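PDB 7C6O: cobalamin biosynthesis protein CobN from Mycobacterium tuberculosis, which serves as the large catalytic subunit of cobaltochelatase, the enzyme that uses ATP to insert cobalt into the corrin precursor hydrogenobyrinic acid a,c-diamide during cobalamin biosynthesis. Local coordinates for residues G188-V193 with R221-Y226; R236-L241 with E274-L279; D245-T250 with L279-L284; L252-V257 with D318-T323. All coordinates share one frame; numbering follows the deposited sequence.

Contact 1: residues G188-V193 with R221-Y226; sequences GPTIAV and RPLPLY
Pro189 O accepts the N-H of Arg221 at 2.9 Å, the first of five backbone hydrogen bonds that join strands 190-193 and 221-226 as parallel neighbours. The two are the flanking strands of a beta-alpha-beta crossover that includes helix 206-217. The pattern then alternates: Ile191 and Val193 each donate through N, to Arg221 O and Leu223 O, and accept through O, from Leu223 N and Leu225 N. The bond from Leu225 N to Val193 O is the shortest, 2.7 Å, and the straightest, 175° at the hydrogen. This register puts Pro222 and Pro224 where no N-H is called for across the pair; they contribute CA-H contacts instead, such as Pro222 CA to Ile191 O at 3.4 Å.

Side chains split between the faces. Ile191, Val193, Pro222 and Pro224 lie on the one packed by helix 206-217. On the other, helix 235-241 lies over Ala192 and Leu223. There Thr190 directs CG2 anti to its own N and across to Leu223 CB, 4.0 Å away, which leaves OG1 beside the arginine. Arg221 bends at chi3 (58°), and its guanidinium ends in a salt bridge to Asp183 and a hydrogen bond to Lys186 O. A water in the guanidinium plane, at its edge, links the pair: it lies 2.7 Å from Thr190 OG1 and accepts a weak bond from Arg221 NE at 3.3 Å.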
loop_
_atom_site.group_PDB
_atom_site.type_symbol
_atom_site.label_atom_id
_atom_site.label_comp_id
_atom_site.label_asym_id
_atom_site.label_seq_id
_atom_site.Cartn_x
_atom_site.Cartn_y
_atom_site.Cartn_z
ATOM N N GLY A 188 -6.465 27.897 -21.511
ATOM C CA GLY A 188 -5.831 26.651 -21.153
ATOM C C GLY A 188 -6.745 25.457 -21.338
ATOM O O GLY A 188 -7.780 25.532 -22.010
ATOM N N PRO A 189 -6.379 24.328 -20.738
ATOM C CA PRO A 189 -7.193 23.119 -20.889
ATOM C C PRO A 189 -8.511 23.232 -20.139
ATOM O O PRO A 189 -8.637 23.963 -19.153
ATOM C CB PRO A 189 -6.308 22.020 -20.292
ATOM C CG PRO A 189 -5.455 22.737 -19.300
ATOM C CD PRO A 189 -5.196 24.099 -19.890
ATOM N N THR A 190 -9.500 22.491 -20.626
ATOM C CA THR A 190 -10.823 22.458 -20.016
ATOM C C THR A 190 -10.836 21.408 -18.912
ATOM O O THR A 190 -10.590 20.224 -19.171
ATOM C CB THR A 190 -11.892 22.157 -21.064
ATOM O OG1 THR A 190 -11.932 23.223 -22.018
ATOM C CG2 THR A 190 -13.257 22.017 -20.410
ATOM N N ILE A 191 -11.121 21.839 -17.687
ATOM C CA ILE A 191 -11.102 20.975 -16.513
ATOM C C ILE A 191 -12.536 20.819 -16.028
ATOM O O ILE A 191 -13.135 21.772 -15.516
ATOM C CB ILE A 191 -10.202 21.537 -15.404
ATOM C CG1 ILE A 191 -8.804 21.841 -15.947
ATOM C CG2 ILE A 191 -10.136 20.570 -14.229
ATOM C CD1 ILE A 191 -8.102 20.646 -16.558
ATOM N N ALA A 192 -13.092 19.622 -16.187
ATOM C CA ALA A 192 -14.422 19.357 -15.661
ATOM C C ALA A 192 -14.362 19.177 -14.149
ATOM O O ALA A 192 -13.394 18.632 -13.613
ATOM C CB ALA A 192 -15.018 18.112 -16.318
ATOM N N VAL A 193 -15.393 19.660 -13.459
ATOM C CA VAL A 193 -15.549 19.468 -12.019
ATOM C C VAL A 193 -16.886 18.774 -11.791
ATOM O O VAL A 193 -17.948 19.367 -12.023
ATOM C CB VAL A 193 -15.472 20.791 -11.245
ATOM C CG1 VAL A 193 -15.609 20.538 -9.746
ATOM C CG2 VAL A 193 -14.163 21.500 -11.549
ATOM N N ARG A 221 -9.931 26.291 -18.108
ATOM C CA ARG A 221 -11.338 26.598 -18.339
ATOM C C ARG A 221 -12.197 25.634 -17.535
ATOM O O ARG A 221 -12.305 24.455 -17.905
ATOM C CB ARG A 221 -11.675 26.502 -19.829
ATOM C CG ARG A 221 -10.877 27.457 -20.713
ATOM C CD ARG A 221 -11.246 27.314 -22.185
ATOM N NE ARG A 221 -12.670 27.544 -22.416
ATOM C CZ ARG A 221 -13.232 28.747 -22.500
ATOM N NH1 ARG A 221 -12.493 29.842 -22.371
ATOM N NH2 ARG A 221 -14.537 28.855 -22.711
ATOM N N PRO A 222 -12.817 26.069 -16.440
ATOM C CA PRO A 222 -13.580 25.136 -15.603
ATOM C C PRO A 222 -14.923 24.778 -16.221
ATOM O O PRO A 222 -15.620 25.623 -16.788
ATOM C CB PRO A 222 -13.762 25.908 -14.291
ATOM C CG PRO A 222 -13.718 27.342 -14.699
ATOM C CD PRO A 222 -12.777 27.428 -15.870
ATOM N N LEU A 223 -15.282 23.501 -16.103
ATOM C CA LEU A 223 -16.556 22.977 -16.595
ATOM C C LEU A 223 -17.239 22.258 -15.438
ATOM O O LEU A 223 -17.147 21.029 -15.311
ATOM C CB LEU A 223 -16.345 22.050 -17.796
ATOM C CG LEU A 223 -17.566 21.341 -18.390
ATOM C CD1 LEU A 223 -18.633 22.338 -18.816
ATOM C CD2 LEU A 223 -17.154 20.459 -19.557
ATOM N N PRO A 224 -17.916 22.999 -14.559
ATOM C CA PRO A 224 -18.580 22.365 -13.410
ATOM C C PRO A 224 -19.868 21.672 -13.834
ATOM O O PRO A 224 -20.751 22.285 -14.440
ATOM C CB PRO A 224 -18.863 23.542 -12.469
ATOM C CG PRO A 224 -18.960 24.724 -13.377
ATOM C CD PRO A 224 -18.000 24.470 -14.507
ATOM N N LEU A 225 -19.970 20.385 -13.510
ATOM C CA LEU A 225 -21.118 19.569 -13.877
ATOM C C LEU A 225 -21.613 18.818 -12.651
ATOM O O LEU A 225 -20.815 18.196 -11.941
ATOM C CB LEU A 225 -20.757 18.576 -14.991
ATOM C CG LEU A 225 -20.288 19.171 -16.320
ATOM C CD1 LEU A 225 -19.716 18.087 -17.224
ATOM C CD2 LEU A 225 -21.437 19.889 -17.007
ATOM N N TYR A 226 -22.918 18.876 -12.399
ATOM C CA TYR A 226 -23.524 18.086 -11.338
ATOM C C TYR A 226 -24.217 16.867 -11.933
ATOM O O TYR A 226 -24.651 16.877 -13.087
ATOM C CB TYR A 226 -24.519 18.914 -10.518
ATOM C CG TYR A 226 -25.722 19.413 -11.287
ATOM C CD1 TYR A 226 -25.713 20.662 -11.892
ATOM C CD2 TYR A 226 -26.874 18.641 -11.396
ATOM C CE1 TYR A 226 -26.815 21.126 -12.591
ATOM C CE2 TYR A 226 -27.979 19.095 -12.097
ATOM C CZ TYR A 226 -27.942 20.338 -12.690
ATOM O OH TYR A 226 -29.037 20.797 -13.387
HETATM O O HOH W 1 -14.096 24.586 -22.758
#

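Contact 2: residues R236-L241 with E274-L279; sequences RLLERL and EHLAAL
Leu238 reaches from helix 235-241 to His275 and Leu276 of the short helix 274-277. No hydrogen bond crosses this contact, and the evidence is all van der Waals distance.

The aliphatic pairs come first. Leu238 CD2 meets Leu276 CD2 at 3.9 Å, the two side chains crossing at about a right angle. One turn further along, Leu279 brings CD1 to 3.8 Å from Leu241 CB, while its other methyl, CD2, rests against the backbone carbonyl Leu238 O, also at 3.8 Å.

Leu238 CD1 lies against the His275 CB methylene (3.9 Å); at the ring itself, Leu238 CD2 approaches the edge near its plane, 4.0 Å from His275 CD2. With chi1 at 62°, the ring is swung between its own N and carbonyl carbon, where Leu276 CG sits above one face, 3.5 Å from the plane and offset toward the rim.

The polar end of the ring is engaged elsewhere: His275 NE2 is hydrogen-bonded to Leu230 O. On its sheet side, Leu241 also touches Ala192 and Leu194 of strand 190-196, so that it lies between Leu279 and the sheet. With no hydrogen bond across it, the contact rests on apolar packing, chiefly of leucine side chains, and lacks the directional constraint of polar bonds.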
loop_
_atom_site.group_PDB
_atom_site.type_symbol
_atom_site.label_atom_id
_atom_site.label_comp_id
_atom_site.label_asym_id
_atom_site.label_seq_id
_atom_site.Cartn_x
_atom_site.Cartn_y
_atom_site.Cartn_z
ATOM N N ARG A 236 -25.802 11.840 -22.566
ATOM C CA ARG A 236 -25.501 13.229 -22.892
ATOM C C ARG A 236 -24.477 13.823 -21.931
ATOM O O ARG A 236 -23.718 14.720 -22.314
ATOM C CB ARG A 236 -26.783 14.062 -22.895
ATOM C CG ARG A 236 -27.740 13.715 -24.027
ATOM N N LEU A 237 -24.438 13.338 -20.687
ATOM C CA LEU A 237 -23.392 13.766 -19.764
ATOM C C LEU A 237 -22.023 13.290 -20.232
ATOM O O LEU A 237 -21.051 14.056 -20.218
ATOM C CB LEU A 237 -23.686 13.252 -18.356
ATOM C CG LEU A 237 -22.576 13.456 -17.323
ATOM C CD1 LEU A 237 -22.252 14.934 -17.162
ATOM C CD2 LEU A 237 -22.960 12.842 -15.984
ATOM N N LEU A 238 -21.928 12.028 -20.655
ATOM C CA LEU A 238 -20.666 11.523 -21.183
ATOM C C LEU A 238 -20.252 12.287 -22.435
ATOM O O LEU A 238 -19.062 12.544 -22.648
ATOM C CB LEU A 238 -20.781 10.026 -21.467
ATOM C CG LEU A 238 -20.987 9.146 -20.233
ATOM C CD1 LEU A 238 -21.282 7.712 -20.633
ATOM C CD2 LEU A 238 -19.766 9.209 -19.326
ATOM N N GLU A 239 -21.223 12.662 -23.272
ATOM C CA GLU A 239 -20.919 13.489 -24.437
ATOM C C GLU A 239 -20.322 14.825 -24.015
ATOM O O GLU A 239 -19.324 15.281 -24.584
ATOM C CB GLU A 239 -22.181 13.717 -25.272
ATOM C CG GLU A 239 -22.784 12.467 -25.885
ATOM C CD GLU A 239 -23.977 12.783 -26.766
ATOM O OE1 GLU A 239 -24.065 13.930 -27.255
ATOM O OE2 GLU A 239 -24.831 11.892 -26.965
ATOM N N ARG A 240 -20.928 15.468 -23.013
ATOM C CA ARG A 240 -20.431 16.757 -22.546
ATOM C C ARG A 240 -19.008 16.634 -22.017
ATOM O O ARG A 240 -18.176 17.521 -22.240
ATOM C CB ARG A 240 -21.362 17.314 -21.470
ATOM C CG ARG A 240 -21.156 18.785 -21.161
ATOM C CD ARG A 240 -21.571 19.658 -22.335
ATOM N NE ARG A 240 -21.843 21.032 -21.922
ATOM C CZ ARG A 240 -20.928 21.994 -21.866
ATOM N NH1 ARG A 240 -19.670 21.737 -22.198
ATOM N NH2 ARG A 240 -21.270 23.215 -21.476
ATOM N N LEU A 241 -18.705 15.529 -21.330
ATOM C CA LEU A 241 -17.364 15.278 -20.818
ATOM C C LEU A 241 -16.343 15.035 -21.921
ATOM O O LEU A 241 -15.140 15.087 -21.646
ATOM C CB LEU A 241 -17.384 14.083 -19.863
ATOM C CG LEU A 241 -18.044 14.360 -18.513
ATOM C CD1 LEU A 241 -18.192 13.078 -17.707
ATOM C CD2 LEU A 241 -17.237 15.395 -17.743
ATOM N N GLU A 274 -15.552 1.402 -18.252
ATOM C CA GLU A 274 -15.262 1.560 -19.676
ATOM C C GLU A 274 -15.834 2.861 -20.225
ATOM O O GLU A 274 -15.207 3.511 -21.070
ATOM C CB GLU A 274 -15.801 0.365 -20.464
ATOM C CG GLU A 274 -15.041 -0.926 -20.229
ATOM N N HIS A 275 -17.020 3.260 -19.757
ATOM C CA HIS A 275 -17.634 4.493 -20.238
ATOM C C HIS A 275 -16.846 5.735 -19.837
ATOM O O HIS A 275 -16.940 6.757 -20.525
ATOM C CB HIS A 275 -19.075 4.602 -19.731
ATOM C CG HIS A 275 -19.195 4.672 -18.238
ATOM N ND1 HIS A 275 -18.847 3.624 -17.413
ATOM C CD2 HIS A 275 -19.638 5.659 -17.423
ATOM C CE1 HIS A 275 -19.063 3.963 -16.155
ATOM N NE2 HIS A 275 -19.543 5.194 -16.133
ATOM N N LEU A 276 -16.076 5.672 -18.750
ATOM C CA LEU A 276 -15.228 6.789 -18.356
ATOM C C LEU A 276 -13.818 6.672 -18.922
ATOM O O LEU A 276 -13.221 7.682 -19.309
ATOM C CB LEU A 276 -15.175 6.898 -16.831
ATOM C CG LEU A 276 -16.518 7.222 -16.174
ATOM C CD1 LEU A 276 -16.438 7.114 -14.659
ATOM C CD2 LEU A 276 -16.983 8.607 -16.589
ATOM N N ALA A 277 -13.272 5.453 -18.978
ATOM C CA ALA A 277 -11.964 5.256 -19.594
ATOM C C ALA A 277 -11.974 5.647 -21.065
ATOM O O ALA A 277 -10.948 6.087 -21.596
ATOM C CB ALA A 277 -11.519 3.802 -19.438
ATOM N N ALA A 278 -13.123 5.504 -21.735
ATOM C CA ALA A 278 -13.206 5.850 -23.151
ATOM C C ALA A 278 -12.917 7.326 -23.390
ATOM O O ALA A 278 -12.447 7.696 -24.471
ATOM C CB ALA A 278 -14.583 5.481 -23.702
ATOM N N LEU A 279 -13.189 8.184 -22.401
ATOM C CA LEU A 279 -12.835 9.594 -22.532
ATOM C C LEU A 279 -11.328 9.776 -22.656
ATOM O O LEU A 279 -10.868 10.733 -23.293
ATOM C CB LEU A 279 -13.364 10.385 -21.337
ATOM C CG LEU A 279 -14.866 10.319 -21.051
ATOM C CD1 LEU A 279 -15.174 10.995 -19.722
ATOM C CD2 LEU A 279 -15.664 10.960 -22.179
#

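Contact 3: residues D245-T250 with L279-L284; sequences DAMVVT and LDIPIL
Met247 O takes the shortest polar bond here, from Leu284 N at 2.7 Å and 174°. The bond belongs to a beta-alpha-beta unit in which strand 246-249 and strand 283-289 run parallel and helix 274-277 lies between them in the chain. Two more backbone bonds continue the pairing, Met247 N to Pro282 O at 2.9 Å and Val249 N to Leu284 O at 2.8 Å.

Met247 and Ile283 share one face of the sheet; Val248 and Leu284 share the other, where Val248 packs on Val349 and Ala353 of helix 343-361. Before the strand, Asp280 turns the chain out of the helix with a positive phi (57°), and its carboxylate makes salt bridges to Arg813 and Arg818. On the other side of strand 246-249 from 283-289, at its start, Asp245 OD2 is hydrogen-bonded to Thr190 N of the neighbouring strand 190-196.

The methionine carries much of the apolar contact. Met247 SD lies 3.9 Å from Leu279 CD1. Farther along, Val249 CG1 touches Ile283 CG2 at 3.8 Å. Ile281 holds CG1 between its backbone N and carbonyl carbon (chi1 59°), a rotation that carries the end of the side chain over to the methionine, crossing it at about a right angle, with Ile281 CD1 3.5 Å from Met247 CG.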
loop_
_atom_site.group_PDB
_atom_site.type_symbol
_atom_site.label_atom_id
_atom_site.label_comp_id
_atom_site.label_asym_id
_atom_site.label_seq_id
_atom_site.Cartn_x
_atom_site.Cartn_y
_atom_site.Cartn_z
ATOM N N ASP A 245 -10.470 18.146 -20.946
ATOM C CA ASP A 245 -9.114 17.621 -21.016
ATOM C C ASP A 245 -8.710 16.877 -19.751
ATOM O O ASP A 245 -7.746 16.105 -19.780
ATOM C CB ASP A 245 -8.131 18.760 -21.287
ATOM C CG ASP A 245 -8.423 19.469 -22.590
ATOM O OD1 ASP A 245 -8.421 18.792 -23.640
ATOM O OD2 ASP A 245 -8.680 20.692 -22.565
ATOM N N ALA A 246 -9.425 17.096 -18.651
ATOM C CA ALA A 246 -9.223 16.361 -17.412
ATOM C C ALA A 246 -10.457 16.571 -16.547
ATOM O O ALA A 246 -11.210 17.530 -16.736
ATOM C CB ALA A 246 -7.955 16.814 -16.678
ATOM N N MET A 247 -10.656 15.660 -15.596
ATOM C CA MET A 247 -11.804 15.690 -14.698
ATOM C C MET A 247 -11.333 15.678 -13.254
ATOM O O MET A 247 -10.540 14.814 -12.867
ATOM C CB MET A 247 -12.725 14.486 -14.912
ATOM C CG MET A 247 -13.413 14.402 -16.250
ATOM S SD MET A 247 -14.259 12.811 -16.388
ATOM C CE MET A 247 -15.364 12.910 -14.982
ATOM N N VAL A 248 -11.836 16.617 -12.458
ATOM C CA VAL A 248 -11.766 16.534 -11.002
ATOM C C VAL A 248 -13.128 16.065 -10.509
ATOM O O VAL A 248 -14.145 16.723 -10.754
ATOM C CB VAL A 248 -11.384 17.879 -10.368
ATOM C CG1 VAL A 248 -11.330 17.740 -8.857
ATOM C CG2 VAL A 248 -10.048 18.368 -10.906
ATOM N N VAL A 249 -13.160 14.928 -9.821
ATOM C CA VAL A 249 -14.409 14.328 -9.373
ATOM C C VAL A 249 -14.487 14.420 -7.856
ATOM O O VAL A 249 -13.478 14.271 -7.157
ATOM C CB VAL A 249 -14.555 12.870 -9.855
ATOM C CG1 VAL A 249 -14.544 12.822 -11.372
ATOM C CG2 VAL A 249 -13.455 11.989 -9.279
ATOM N N THR A 250 -15.691 14.692 -7.355
ATOM C CA THR A 250 -15.962 14.706 -5.922
ATOM C C THR A 250 -17.047 13.701 -5.558
ATOM O O THR A 250 -17.644 13.795 -4.480
ATOM C CB THR A 250 -16.354 16.111 -5.456
ATOM O OG1 THR A 250 -17.605 16.484 -6.046
ATOM C CG2 THR A 250 -15.295 17.123 -5.863
ATOM N N LEU A 279 -13.189 8.184 -22.401
ATOM C CA LEU A 279 -12.835 9.594 -22.532
ATOM C C LEU A 279 -11.328 9.776 -22.656
ATOM O O LEU A 279 -10.868 10.733 -23.293
ATOM C CB LEU A 279 -13.364 10.385 -21.337
ATOM C CG LEU A 279 -14.866 10.319 -21.051
ATOM C CD1 LEU A 279 -15.174 10.995 -19.722
ATOM C CD2 LEU A 279 -15.664 10.960 -22.179
ATOM N N ASP A 280 -10.552 8.870 -22.058
ATOM C CA ASP A 280 -9.089 8.876 -22.140
ATOM C C ASP A 280 -8.509 10.203 -21.645
ATOM O O ASP A 280 -7.697 10.844 -22.315
ATOM C CB ASP A 280 -8.617 8.567 -23.563
ATOM C CG ASP A 280 -7.159 8.155 -23.617
ATOM O OD1 ASP A 280 -6.637 7.676 -22.586
ATOM O OD2 ASP A 280 -6.533 8.316 -24.686
ATOM N N ILE A 281 -8.941 10.618 -20.459
ATOM C CA ILE A 281 -8.401 11.818 -19.822
ATOM C C ILE A 281 -8.085 11.486 -18.371
ATOM O O ILE A 281 -8.619 10.516 -17.809
ATOM C CB ILE A 281 -9.383 13.010 -19.916
ATOM C CG1 ILE A 281 -10.713 12.668 -19.246
ATOM C CG2 ILE A 281 -9.590 13.435 -21.367
ATOM C CD1 ILE A 281 -11.699 13.816 -19.262
ATOM N N PRO A 282 -7.202 12.259 -17.739
ATOM C CA PRO A 282 -6.934 12.041 -16.313
ATOM C C PRO A 282 -8.159 12.367 -15.477
ATOM O O PRO A 282 -8.844 13.368 -15.703
ATOM C CB PRO A 282 -5.778 13.005 -16.014
ATOM C CG PRO A 282 -5.166 13.295 -17.340
ATOM C CD PRO A 282 -6.302 13.272 -18.315
ATOM N N ILE A 283 -8.438 11.500 -14.511
ATOM C CA ILE A 283 -9.576 11.644 -13.610
ATOM C C ILE A 283 -9.014 11.718 -12.198
ATOM O O ILE A 283 -8.465 10.733 -11.689
ATOM C CB ILE A 283 -10.574 10.487 -13.758
ATOM C CG1 ILE A 283 -11.074 10.401 -15.205
ATOM C CG2 ILE A 283 -11.735 10.648 -12.782
ATOM C CD1 ILE A 283 -12.044 9.260 -15.463
ATOM N N LEU A 284 -9.141 12.881 -11.565
ATOM C CA LEU A 284 -8.505 13.151 -10.284
ATOM C C LEU A 284 -9.566 13.280 -9.203
ATOM O O LEU A 284 -10.552 14.001 -9.380
ATOM C CB LEU A 284 -7.664 14.429 -10.349
ATOM C CG LEU A 284 -6.558 14.483 -11.408
ATOM C CD1 LEU A 284 -7.089 14.989 -12.751
ATOM C CD2 LEU A 284 -5.398 15.340 -10.936
#

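Contact 4: residues L252-V257 with D318-T323; sequences LAAGGV and DGRIIT
The loop that follows strand 246-249 is met by the turn leading into strand 321-331, where Asp318 binds the backbone of Ala254 and Gly255 while Arg320 binds the carbonyl of Leu252. The carboxylate takes consecutive amides, one on each oxygen. Ala254 N donates to Asp318 OD2 at 2.6 Å and 171°; Asp318 OD2 accepts it through its syn lone pair, on the side of the other oxygen. Gly255 N makes a longer, weak bond to Asp318 OD1 at 3.1 Å, and the same oxygen also accepts from Trp271 NE1.

Arg320 takes the acceptor side of the loop. Its NH2 donates to Leu252 O at 2.9 Å, with a bent N-H...O angle of 144°; the nitrogen sits above the carbonyl plane, and the oxygen is tilted out of the guanidinium plane. NH1 adds a weak bond to the same oxygen at 3.3 Å. Ala253 CA lies over one face of the guanidinium, 3.6 Å from Arg320 NH2.

Both polar residues stand in the turn just before strand 321-331, which lies between strands 283-289 and 337-341 of a mixed, largely parallel sheet. Gly319, with a positive phi, separates them in the turn, and both point toward the loop. Arg320 then runs extended from CG to NE, which carries its end past Ile283 to the loop; NH1 is hydrogen-bonded to Gln285 OE1 and Val251 O. Arg320 NH2 lies 3.4 Å from Asp318 OD2, a salt bridge of charge alone: the oxygen is well out of the guanidinium plane and no N-H points at it.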
loop_
_atom_site.group_PDB
_atom_site.type_symbol
_atom_site.label_atom_id
_atom_site.label_comp_id
_atom_site.label_asym_id
_atom_site.label_seq_id
_atom_site.Cartn_x
_atom_site.Cartn_y
_atom_site.Cartn_z
ATOM N N LEU A 252 -18.496 9.419 -5.556
ATOM C CA LEU A 252 -18.017 8.079 -5.252
ATOM C C LEU A 252 -17.553 7.363 -6.521
ATOM O O LEU A 252 -17.787 7.810 -7.648
ATOM C CB LEU A 252 -19.113 7.265 -4.561
ATOM C CG LEU A 252 -19.190 7.270 -3.031
ATOM C CD1 LEU A 252 -18.734 8.590 -2.437
ATOM C CD2 LEU A 252 -20.612 6.954 -2.590
ATOM N N ALA A 253 -16.893 6.222 -6.321
ATOM C CA ALA A 253 -16.369 5.445 -7.439
ATOM C C ALA A 253 -17.499 4.942 -8.331
ATOM O O ALA A 253 -18.625 4.713 -7.882
ATOM C CB ALA A 253 -15.542 4.263 -6.930
ATOM N N ALA A 254 -17.180 4.755 -9.612
ATOM C CA ALA A 254 -18.187 4.455 -10.619
ATOM C C ALA A 254 -18.172 3.015 -11.114
ATOM O O ALA A 254 -19.114 2.610 -11.803
ATOM C CB ALA A 254 -18.019 5.390 -11.823
ATOM N N GLY A 255 -17.141 2.232 -10.786
ATOM C CA GLY A 255 -17.006 0.913 -11.387
ATOM C C GLY A 255 -17.997 -0.113 -10.867
ATOM O O GLY A 255 -18.311 -1.086 -11.562
ATOM N N GLY A 256 -18.498 0.077 -9.654
ATOM C CA GLY A 256 -19.407 -0.894 -9.078
ATOM C C GLY A 256 -19.782 -0.506 -7.666
ATOM O O GLY A 256 -19.489 0.600 -7.207
ATOM N N VAL A 257 -20.436 -1.439 -6.976
ATOM C CA VAL A 257 -20.908 -1.221 -5.615
ATOM C C VAL A 257 -20.384 -2.257 -4.633
ATOM O O VAL A 257 -20.670 -2.151 -3.437
ATOM C CB VAL A 257 -22.449 -1.167 -5.554
ATOM C CG1 VAL A 257 -22.975 -0.009 -6.384
ATOM C CG2 VAL A 257 -23.054 -2.489 -6.009
ATOM N N ASP A 318 -11.261 2.629 -9.706
ATOM C CA ASP A 318 -11.577 3.273 -10.976
ATOM C C ASP A 318 -10.346 3.746 -11.740
ATOM O O ASP A 318 -10.484 4.169 -12.895
ATOM C CB ASP A 318 -12.478 4.491 -10.758
ATOM C CG ASP A 318 -13.920 4.126 -10.470
ATOM O OD1 ASP A 318 -14.214 2.946 -10.189
ATOM O OD2 ASP A 318 -14.761 5.047 -10.530
ATOM N N GLY A 319 -9.164 3.715 -11.132
ATOM C CA GLY A 319 -8.002 4.328 -11.749
ATOM C C GLY A 319 -7.908 5.825 -11.564
ATOM O O GLY A 319 -7.207 6.495 -12.329
ATOM N N ARG A 320 -8.594 6.376 -10.570
ATOM C CA ARG A 320 -8.542 7.806 -10.316
ATOM C C ARG A 320 -7.233 8.189 -9.632
ATOM O O ARG A 320 -6.648 7.405 -8.879
ATOM C CB ARG A 320 -9.724 8.238 -9.449
ATOM C CG ARG A 320 -11.074 8.080 -10.126
ATOM C CD ARG A 320 -12.207 8.430 -9.175
ATOM N NE ARG A 320 -13.515 8.210 -9.785
ATOM C CZ ARG A 320 -14.675 8.394 -9.161
ATOM N NH1 ARG A 320 -14.698 8.808 -7.900
ATOM N NH2 ARG A 320 -15.815 8.164 -9.798
ATOM N N ILE A 321 -6.776 9.406 -9.911
ATOM C CA ILE A 321 -5.612 9.976 -9.242
ATOM C C ILE A 321 -6.060 10.605 -7.929
ATOM O O ILE A 321 -6.968 11.443 -7.908
ATOM C CB ILE A 321 -4.924 11.012 -10.145
ATOM C CG1 ILE A 321 -4.548 10.389 -11.491
ATOM C CG2 ILE A 321 -3.707 11.603 -9.459
ATOM C CD1 ILE A 321 -4.016 11.392 -12.494
ATOM N N ILE A 322 -5.424 10.207 -6.832
ATOM C CA ILE A 322 -5.769 10.713 -5.506
ATOM C C ILE A 322 -5.003 12.008 -5.265
ATOM O O ILE A 322 -3.768 12.025 -5.320
ATOM C CB ILE A 322 -5.451 9.672 -4.420
ATOM C CG1 ILE A 322 -6.131 8.334 -4.736
ATOM C CG2 ILE A 322 -5.854 10.187 -3.047
ATOM C CD1 ILE A 322 -7.634 8.419 -4.841
ATOM N N THR A 323 -5.715 13.092 -4.991
ATOM C CA THR A 323 -5.091 14.390 -4.739
ATOM C C THR A 323 -5.270 14.757 -3.263
ATOM O O THR A 323 -4.875 13.960 -2.403
ATOM C CB THR A 323 -5.629 15.438 -5.710
ATOM O OG1 THR A 323 -6.963 15.820 -5.338
ATOM C CG2 THR A 323 -5.628 14.900 -7.141
#

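Overall arrangement
Contacts 1, 3 and 4 all reach one mixed sheet, and contact 2 packs helix 235-241 against helix 274-277 and the residues after it, beside the sheet. Contacts 1 and 3 are neighbours, their centres 9 Å apart, and are probably bonded through Ala192 O and Val248 N (2.8 Å). Contact 3 continues into contact 4 through the probable bond from Ile321 N to Ile283 O at 2.8 Å, with centres 11 Å apart. Contact 2 shares Leu279 with contact 3, touches contact 1 where Leu241 CD2 meets Ala192 CB at 3.8 Å, and meets contact 4 at Leu276 and Ala254. Contacts 1 and 4 do not touch, their nearest atoms lying about 10 Å apart. The sodium ion is bound elsewhere, at Asp125 and Ser127.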